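Side-chain contacts in peptidase M42 (Thaumarchaeota archaeon SCGC AB-539-E09, PDB 5DS0), which probably acts as a dodecameric, metal-dependent TET aminopeptidase of the M42 family, removing residues from the amino ends of peptides: residues C[190-195]-C[204-209]; C[231-236]-C[303-308]. All blocks are in the same frame, centred on the assembly; numbering follows the deposited sequence.

Contact 1: residues C[190-195]-C[204-209]; sequences EAIRRM and NTVYGS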
loop_
_atom_site.group_PDB
_atom_site.type_symbol
_atom_site.label_atom_id
_atom_site.label_comp_id
_atom_site.label_asym_id
_atom_site.label_seq_id
_atom_site.Cartn_x
_atom_site.Cartn_y
_atom_site.Cartn_z
ATOM N N GLU C 190 -19.692 50.502 15.788
ATOM C CA GLU C 190 -19.513 51.096 17.105
ATOM C C GLU C 190 -18.534 52.245 17.057
ATOM O O GLU C 190 -18.671 53.207 17.807
ATOM C CB GLU C 190 -19.037 50.056 18.120
ATOM C CG GLU C 190 -20.144 49.118 18.583
ATOM C CD GLU C 190 -21.231 49.842 19.349
ATOM O OE1 GLU C 190 -21.008 50.135 20.543
ATOM O OE2 GLU C 190 -22.278 50.160 18.744
ATOM N N ALA C 191 -17.534 52.143 16.192
ATOM C CA ALA C 191 -16.571 53.215 16.033
ATOM C C ALA C 191 -17.277 54.465 15.530
ATOM O O ALA C 191 -17.127 55.536 16.098
ATOM C CB ALA C 191 -15.472 52.807 15.071
ATOM N N ILE C 192 -18.049 54.325 14.465
ATOM C CA ILE C 192 -18.771 55.452 13.906
ATOM C C ILE C 192 -19.754 56.018 14.922
ATOM O O ILE C 192 -19.869 57.235 15.060
ATOM C CB ILE C 192 -19.489 55.059 12.601
ATOM C CG1 ILE C 192 -18.456 54.895 11.486
ATOM C CG2 ILE C 192 -20.497 56.115 12.187
ATOM C CD1 ILE C 192 -18.953 54.103 10.299
ATOM N N ARG C 193 -20.453 55.148 15.640
ATOM C CA ARG C 193 -21.417 55.612 16.632
ATOM C C ARG C 193 -20.740 56.458 17.673
ATOM O O ARG C 193 -21.190 57.559 17.967
ATOM C CB ARG C 193 -22.116 54.448 17.321
ATOM C CG ARG C 193 -23.114 54.901 18.380
ATOM C CD ARG C 193 -23.808 53.743 19.067
ATOM N NE ARG C 193 -22.926 52.968 19.937
ATOM C CZ ARG C 193 -22.507 53.323 21.151
ATOM N NH1 ARG C 193 -22.869 54.474 21.695
ATOM N NH2 ARG C 193 -21.686 52.502 21.806
ATOM N N ARG C 194 -19.652 55.945 18.222
ATOM C CA ARG C 194 -18.938 56.636 19.285
ATOM C C ARG C 194 -18.342 57.962 18.869
ATOM O O ARG C 194 -18.285 58.899 19.659
ATOM C CB ARG C 194 -17.848 55.747 19.874
ATOM C CG ARG C 194 -18.447 54.963 21.056
ATOM C CD ARG C 194 -17.979 53.476 21.283
ATOM N NE ARG C 194 -16.635 53.449 21.841
ATOM C CZ ARG C 194 -16.038 52.433 22.472
ATOM N NH1 ARG C 194 -14.812 52.657 22.869
ATOM N NH2 ARG C 194 -16.590 51.222 22.721
HETATM N N MSE C 195 -17.900 58.040 17.625
HETATM C CA MSE C 195 -17.327 59.275 17.106
HETATM C C MSE C 195 -18.366 60.360 17.041
HETATM O O MSE C 195 -18.073 61.516 17.356
HETATM C CB MSE C 195 -16.692 59.001 15.747
HETATM C CG MSE C 195 -15.411 58.229 16.007
HETATM SE SE MSE C 195 -14.274 58.122 14.411
HETATM C CE MSE C 195 -12.865 59.382 14.996
ATOM N N ASN C 204 -11.162 63.713 7.666
ATOM C CA ASN C 204 -11.416 62.761 6.602
ATOM C C ASN C 204 -12.870 62.341 6.581
ATOM O O ASN C 204 -13.633 62.636 7.500
ATOM C CB ASN C 204 -10.545 61.510 6.795
ATOM C CG ASN C 204 -10.658 60.923 8.201
ATOM O OD1 ASN C 204 -11.756 60.760 8.724
ATOM N ND2 ASN C 204 -9.516 60.611 8.816
ATOM N N THR C 205 -13.239 61.626 5.526
ATOM C CA THR C 205 -14.570 61.040 5.407
ATOM C C THR C 205 -14.430 59.532 5.581
ATOM O O THR C 205 -13.580 58.901 4.961
ATOM C CB THR C 205 -15.216 61.391 4.051
ATOM O OG1 THR C 205 -15.418 62.811 3.976
ATOM C CG2 THR C 205 -16.548 60.696 3.892
ATOM N N VAL C 206 -15.277 58.973 6.437
ATOM C CA VAL C 206 -15.203 57.571 6.798
ATOM C C VAL C 206 -16.343 56.798 6.158
ATOM O O VAL C 206 -17.500 57.118 6.374
ATOM C CB VAL C 206 -15.266 57.410 8.326
ATOM C CG1 VAL C 206 -15.385 55.948 8.716
ATOM C CG2 VAL C 206 -14.031 58.020 8.968
ATOM N N TYR C 207 -16.003 55.760 5.405
ATOM C CA TYR C 207 -16.991 54.877 4.816
ATOM C C TYR C 207 -16.941 53.547 5.573
ATOM O O TYR C 207 -16.012 52.770 5.415
ATOM C CB TYR C 207 -16.701 54.645 3.337
ATOM C CG TYR C 207 -16.867 55.869 2.464
ATOM C CD1 TYR C 207 -15.973 56.938 2.536
ATOM C CD2 TYR C 207 -17.913 55.952 1.531
ATOM C CE1 TYR C 207 -16.119 58.057 1.719
ATOM C CE2 TYR C 207 -18.072 57.067 0.720
ATOM C CZ TYR C 207 -17.173 58.116 0.816
ATOM O OH TYR C 207 -17.319 59.217 0.000
ATOM N N GLY C 208 -17.945 53.299 6.403
ATOM C CA GLY C 208 -18.022 52.063 7.167
ATOM C C GLY C 208 -18.915 51.083 6.453
ATOM O O GLY C 208 -20.119 51.264 6.390
ATOM N N SER C 209 -18.330 50.010 5.963
ATOM C CA SER C 209 -19.033 49.154 5.041
ATOM C C SER C 209 -19.263 47.733 5.549
ATOM O O SER C 209 -18.345 47.053 5.969
ATOM C CB SER C 209 -18.275 49.118 3.727
ATOM O OG SER C 209 -19.083 48.539 2.737
#
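Ile-192 reaches from helix 179-197 to Gly-208 and Val-206 of strand 205-211. Its terminal methyl does most of the touching: CD1 sits 3.9 Å from Gly-208 CA and 4.1 Å from Gly-208 N, against the side of Gly-208 on which a CB would otherwise stand. One link back along the same branch, Ile-192 CG1 meets Val-206 CG1 at 4.3 Å. With CG1 anti to the carbonyl carbon (chi1 -73°) and the chain then extended (chi2 162°), the ethyl arm is carried away from the helix to the sheet. Helix and strand are consecutive and run in opposite senses, as in the alpha/beta catalytic domain of M42 peptidases, and the contact is part of the buried layer between them. Beside Ile-192, the selenomethionine Met-195 stands farther off, its SE 5.4 Å from Val-206 CG2, and Ile-347 of helix 333-349 packs on both Met-195 and Val-206. On the far side of the helix Arg-193 takes hold of Glu-190 side-on: NH2 gives a nearly straight bond (175°) to Glu-190 OE1 at 2.8 Å, while NE reaches Glu-190 OE2 at 3.1 Å. Ser-6 and Tyr-33 bind the same two carboxylate oxygens, and Arg-193 NH1 pairs with Asp-197, so this arginine is held between two acidic groups.

Contact 2: residues C[231-236]-C[303-308]; sequences DVALVL and GRIHMN
The short helix 302-305 lies against strand 232-240 of the central mixed sheet, and within segments 231-236 and 303-308 the contact is carried by one helix side chain, Ile-305, which meets Ala-233 and Val-235. These two are two residues apart in the strand, and so on the same face, and Ile-305 divides its branches between them. Its CG2 methyl lies 3.5 Å from Ala-233 CB, whereas CD1, at the end of the other branch, comes within 3.9 Å of Val-235 CG2; the valine and isoleucine side chains cross at a slant. Ile-305 holds CG1 anti to its carbonyl carbon (chi1 -73°), which sends the longer arm toward Val-235. The isoleucine also touches Leu-62 and Ala-64 of the neighbouring parallel strand 60-66, so it spans two strands of this alpha/beta sheet. Leu-234 and Leu-236 turn to the opposite face. From Ile-305 the chain enters a type I turn that ends at Asn-308, with Asn-308 N bonded to Ile-305 O at 3.1 Å. His-306 turns its ring away from the strand, and its ND1 bonds to Ala-302 O. A second subunit packs here, its Arg-219 against His-306 and its Gln-222 against Met-307.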
loop_
_atom_site.group_PDB
_atom_site.type_symbol
_atom_site.label_atom_id
_atom_site.label_comp_id
_atom_site.label_asym_id
_atom_site.label_seq_id
_atom_site.Cartn_x
_atom_site.Cartn_y
_atom_site.Cartn_z
ATOM N N ASP C 231 -9.061 56.075 -0.418
ATOM C CA ASP C 231 -7.647 56.459 -0.404
ATOM C C ASP C 231 -6.818 55.603 0.571
ATOM O O ASP C 231 -5.593 55.492 0.430
ATOM C CB ASP C 231 -7.517 57.939 -0.060
ATOM C CG ASP C 231 -8.143 58.830 -1.108
ATOM O OD1 ASP C 231 -7.627 58.857 -2.241
ATOM O OD2 ASP C 231 -9.177 59.483 -0.811
ATOM N N VAL C 232 -7.482 55.033 1.570
ATOM C CA VAL C 232 -6.862 54.102 2.497
ATOM C C VAL C 232 -7.949 53.182 3.049
ATOM O O VAL C 232 -9.095 53.604 3.212
ATOM C CB VAL C 232 -6.143 54.850 3.646
ATOM C CG1 VAL C 232 -7.080 55.816 4.325
ATOM C CG2 VAL C 232 -5.571 53.890 4.674
ATOM N N ALA C 233 -7.588 51.940 3.368
ATOM C CA ALA C 233 -8.570 50.975 3.841
ATOM C C ALA C 233 -8.150 50.242 5.109
ATOM O O ALA C 233 -7.025 49.767 5.218
ATOM C CB ALA C 233 -8.864 49.980 2.740
ATOM N N LEU C 234 -9.086 50.122 6.047
ATOM C CA LEU C 234 -8.902 49.314 7.245
ATOM C C LEU C 234 -9.908 48.185 7.202
ATOM O O LEU C 234 -11.092 48.405 7.381
ATOM C CB LEU C 234 -9.149 50.128 8.496
ATOM C CG LEU C 234 -8.369 51.422 8.654
ATOM C CD1 LEU C 234 -8.786 52.104 9.952
ATOM C CD2 LEU C 234 -6.869 51.170 8.633
ATOM N N VAL C 235 -9.449 46.976 6.926
ATOM C CA VAL C 235 -10.341 45.844 6.886
ATOM C C VAL C 235 -10.336 45.161 8.232
ATOM O O VAL C 235 -9.280 44.890 8.799
ATOM C CB VAL C 235 -9.927 44.868 5.794
ATOM C CG1 VAL C 235 -10.727 43.587 5.897
ATOM C CG2 VAL C 235 -10.136 45.512 4.444
ATOM N N LEU C 236 -11.529 44.900 8.747
ATOM C CA LEU C 236 -11.693 44.252 10.046
ATOM C C LEU C 236 -12.142 42.837 9.833
ATOM O O LEU C 236 -13.105 42.596 9.122
ATOM C CB LEU C 236 -12.723 44.990 10.865
ATOM C CG LEU C 236 -12.258 46.413 11.130
ATOM C CD1 LEU C 236 -13.397 47.393 11.365
ATOM C CD2 LEU C 236 -11.323 46.406 12.306
ATOM N N GLY C 303 -7.968 41.909 -0.052
ATOM C CA GLY C 303 -7.453 41.324 -1.273
ATOM C C GLY C 303 -7.983 41.984 -2.527
ATOM O O GLY C 303 -7.260 42.065 -3.522
ATOM N N ARG C 304 -9.229 42.458 -2.471
ATOM C CA ARG C 304 -9.852 43.184 -3.590
ATOM C C ARG C 304 -9.770 44.698 -3.462
ATOM O O ARG C 304 -9.546 45.398 -4.444
ATOM C CB ARG C 304 -11.323 42.791 -3.737
ATOM C CG ARG C 304 -11.555 41.410 -4.304
ATOM C CD ARG C 304 -10.929 41.183 -5.663
ATOM N NE ARG C 304 -11.623 40.066 -6.295
ATOM C CZ ARG C 304 -11.379 38.774 -6.065
ATOM N NH1 ARG C 304 -10.403 38.401 -5.235
ATOM N NH2 ARG C 304 -12.111 37.838 -6.690
ATOM N N ILE C 305 -9.980 45.197 -2.252
ATOM C CA ILE C 305 -9.974 46.628 -1.990
ATOM C C ILE C 305 -8.658 47.288 -2.384
ATOM O O ILE C 305 -8.672 48.349 -3.020
ATOM C CB ILE C 305 -10.273 46.912 -0.506
ATOM C CG1 ILE C 305 -11.755 46.644 -0.225
ATOM C CG2 ILE C 305 -9.939 48.349 -0.150
ATOM C CD1 ILE C 305 -12.083 46.472 1.240
ATOM N N HIS C 306 -7.530 46.664 -2.019
ATOM C CA HIS C 306 -6.216 47.285 -2.240
ATOM C C HIS C 306 -5.826 47.309 -3.706
ATOM O O HIS C 306 -4.858 47.955 -4.071
ATOM C CB HIS C 306 -5.132 46.657 -1.356
ATOM C CG HIS C 306 -4.424 45.468 -1.951
ATOM N ND1 HIS C 306 -4.994 44.214 -2.030
ATOM C CD2 HIS C 306 -3.158 45.329 -2.418
ATOM C CE1 HIS C 306 -4.124 43.364 -2.551
ATOM N NE2 HIS C 306 -2.999 44.015 -2.792
HETATM N N MSE C 307 -6.604 46.620 -4.534
HETATM C CA MSE C 307 -6.372 46.521 -5.961
HETATM C C MSE C 307 -7.318 47.383 -6.753
HETATM O O MSE C 307 -7.316 47.355 -7.989
HETATM C CB MSE C 307 -6.666 45.069 -6.373
HETATM C CG MSE C 307 -5.660 44.604 -7.403
HETATM SE SE MSE C 307 -4.559 43.304 -6.459
HETATM C CE MSE C 307 -5.669 41.722 -6.914
ATOM N N ASN C 308 -8.131 48.166 -6.058
ATOM C CA ASN C 308 -9.092 49.045 -6.705
ATOM C C ASN C 308 -8.412 50.182 -7.466
ATOM O O ASN C 308 -7.548 50.872 -6.921
ATOM C CB ASN C 308 -10.043 49.629 -5.664
ATOM C CG ASN C 308 -11.094 50.520 -6.275
ATOM O OD1 ASN C 308 -11.047 51.733 -6.120
ATOM N ND2 ASN C 308 -12.029 49.926 -6.996
#

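How the contacts relate
Contacts 1 and 2 lie on opposite faces of one mixed sheet, their centres 16 Å apart and their nearest atoms about 7 Å apart. Strand 60-66 runs between the two strands concerned, parallel to both, and its Met-63 packs against Val-206 and Leu-234. Helix 179-197 adds a further link, since Val-187 and Leu-188 touch Leu-236. The elements involved carry or lead to ligands of the cobalt pair: His-66 at the end of strand 60-66 binds one ion, Asp-180 near the start of that helix binds both, Glu-214 and Glu-215 follow strand 205-211, and Glu-237 directly follows segment 231-236. Contact 2 is near this site, with the Val-235 side chain about 8 Å from a cobalt ion.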